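Side-chain contact in TqaA (Penicillium aethiopicum, PDB 5DLK), which is a nonribosomal peptide synthetase whose terminal condensation-like domain, the part in this crystal, probably closes the finished peptide chain into a macrocycle: residues A[273-278]-A[284-289]. Residues are numbered along the deposited sequence; the frame is centred on the assembly and turned at random.
Sequences VPPTLP and ATLVKA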
loop_
_atom_site.group_PDB
_atom_site.type_symbol
_atom_site.label_atom_id
_atom_site.label_comp_id
_atom_site.label_asym_id
_atom_site.label_seq_id
_atom_site.Cartn_x
_atom_site.Cartn_y
_atom_site.Cartn_z
ATOM N N VAL A 273 19.322 -1.386 16.530
ATOM C CA VAL A 273 18.795 -0.704 17.697
ATOM C C VAL A 273 17.920 0.458 17.234
ATOM O O VAL A 273 18.335 1.180 16.332
ATOM C CB VAL A 273 19.921 -0.179 18.576
ATOM C CG1 VAL A 273 19.352 0.601 19.752
ATOM C CG2 VAL A 273 20.807 -1.350 19.024
ATOM N N PRO A 274 16.711 0.615 17.815
ATOM C CA PRO A 274 15.821 1.703 17.379
ATOM C C PRO A 274 16.534 3.038 17.504
ATOM O O PRO A 274 17.038 3.377 18.582
ATOM C CB PRO A 274 14.639 1.601 18.338
ATOM C CG PRO A 274 14.562 0.116 18.632
ATOM C CD PRO A 274 16.027 -0.307 18.743
ATOM N N PRO A 275 16.641 3.766 16.386
ATOM C CA PRO A 275 17.435 4.994 16.414
ATOM C C PRO A 275 16.859 6.042 17.345
ATOM O O PRO A 275 15.644 6.143 17.515
ATOM C CB PRO A 275 17.388 5.479 14.961
ATOM C CG PRO A 275 17.064 4.271 14.161
ATOM C CD PRO A 275 16.204 3.409 15.027
ATOM N N THR A 276 17.765 6.798 17.948
ATOM C CA THR A 276 17.438 7.995 18.702
ATOM C C THR A 276 17.212 9.152 17.730
ATOM O O THR A 276 18.091 9.480 16.934
ATOM C CB THR A 276 18.572 8.355 19.685
ATOM O OG1 THR A 276 18.774 7.259 20.592
ATOM C CG2 THR A 276 18.225 9.623 20.462
ATOM N N LEU A 277 16.030 9.746 17.778
ATOM C CA LEU A 277 15.693 10.821 16.851
ATOM C C LEU A 277 16.073 12.182 17.405
ATOM O O LEU A 277 15.679 12.520 18.522
ATOM C CB LEU A 277 14.204 10.806 16.549
ATOM C CG LEU A 277 13.684 9.567 15.837
ATOM C CD1 LEU A 277 12.202 9.703 15.651
ATOM C CD2 LEU A 277 14.397 9.402 14.504
ATOM N N PRO A 278 16.823 12.983 16.622
ATOM C CA PRO A 278 17.028 14.382 17.012
ATOM C C PRO A 278 15.695 15.113 17.100
ATOM O O PRO A 278 14.750 14.732 16.411
ATOM C CB PRO A 278 17.891 14.947 15.882
ATOM C CG PRO A 278 18.528 13.758 15.255
ATOM C CD PRO A 278 17.545 12.638 15.388
ATOM N N ALA A 284 11.055 8.495 9.423
ATOM C CA ALA A 284 11.049 8.420 7.959
ATOM C C ALA A 284 12.169 9.280 7.361
ATOM O O ALA A 284 12.843 8.868 6.418
ATOM C CB ALA A 284 9.699 8.853 7.398
ATOM N N THR A 285 12.358 10.470 7.918
ATOM C CA THR A 285 13.434 11.364 7.486
ATOM C C THR A 285 14.800 10.728 7.655
ATOM O O THR A 285 15.659 10.796 6.773
ATOM C CB THR A 285 13.370 12.697 8.264
ATOM O OG1 THR A 285 12.188 13.381 7.856
ATOM C CG2 THR A 285 14.584 13.597 7.957
ATOM N N LEU A 286 15.005 10.111 8.810
ATOM C CA LEU A 286 16.275 9.461 9.097
ATOM C C LEU A 286 16.571 8.366 8.062
ATOM O O LEU A 286 17.669 8.284 7.520
ATOM C CB LEU A 286 16.250 8.887 10.521
ATOM C CG LEU A 286 17.541 8.240 11.014
ATOM C CD1 LEU A 286 18.693 9.235 10.940
ATOM C CD2 LEU A 286 17.344 7.801 12.454
ATOM N N VAL A 287 15.566 7.551 7.742
ATOM C CA VAL A 287 15.761 6.503 6.763
ATOM C C VAL A 287 16.027 7.067 5.358
ATOM O O VAL A 287 16.903 6.591 4.625
ATOM C CB VAL A 287 14.530 5.581 6.698
ATOM C CG1 VAL A 287 14.681 4.602 5.549
ATOM C CG2 VAL A 287 14.342 4.866 8.048
ATOM N N LYS A 288 15.255 8.074 4.976
ATOM C CA LYS A 288 15.401 8.636 3.632
ATOM C C LYS A 288 16.696 9.435 3.484
ATOM O O LYS A 288 17.309 9.424 2.407
ATOM C CB LYS A 288 14.159 9.481 3.300
ATOM C CG LYS A 288 12.968 8.525 3.089
ATOM C CD LYS A 288 11.635 9.223 3.239
ATOM C CE LYS A 288 10.505 8.170 3.196
ATOM N NZ LYS A 288 9.143 8.802 3.315
ATOM N N ALA A 289 17.123 10.120 4.548
ATOM C CA ALA A 289 18.406 10.833 4.502
ATOM C C ALA A 289 19.552 9.856 4.361
ATOM O O ALA A 289 20.505 10.113 3.627
ATOM C CB ALA A 289 18.606 11.684 5.744
#
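Leu-286 meets Pro-275 and Leu-277 through a single methyl group, CD2. The contact is wholly apolar. On the proline, CB comes nearest, with Pro-275 CB 3.4 Å from Leu-286 CD2. That is tighter than usual for two carbons. The ring's CG is a little farther, at 3.9 Å from the same Leu-286 CD2. The methyl therefore sits against the CB-CG side of the ring. Leu-277 adds one methyl of its own, and its CD2 lies 3.9 Å from CD2 of Leu-286, a methyl-to-methyl touch.

CG of Leu-286 stands anti to the backbone N (chi1 -177°), which carries its branch out from the helix toward the loop. The bond from CA to CB of Leu-277 does not point at the helix; the side chain turns toward it farther out. With CG anti to the carbonyl carbon (chi1 -64°), the end of the chain comes nearer to Leu-286.

The loop 273-278 joins strand 265-272, an outermost strand of a mixed sheet, to helix 283-299. Both segments lie in the condensation domain, which has the two-lobed fold of the CoA-dependent acyltransferase clan. The contact folds the proline-rich connection back on the first turn of the helix that follows it. The side chain of Leu-277 is about 6 Å from that of Thr-282, which contacts phosphopantetheine in a structure of this protein.

Two further helices add apolar cover. Ile-460 of helix 446-465 touches both Pro-275 and Leu-286, and Leu-350 of helix 346-358 packs on Leu-286. The loop backbone also has a polar tie to helix 446-465, a hydrogen bond between Thr-276 N and Ser-464 OG.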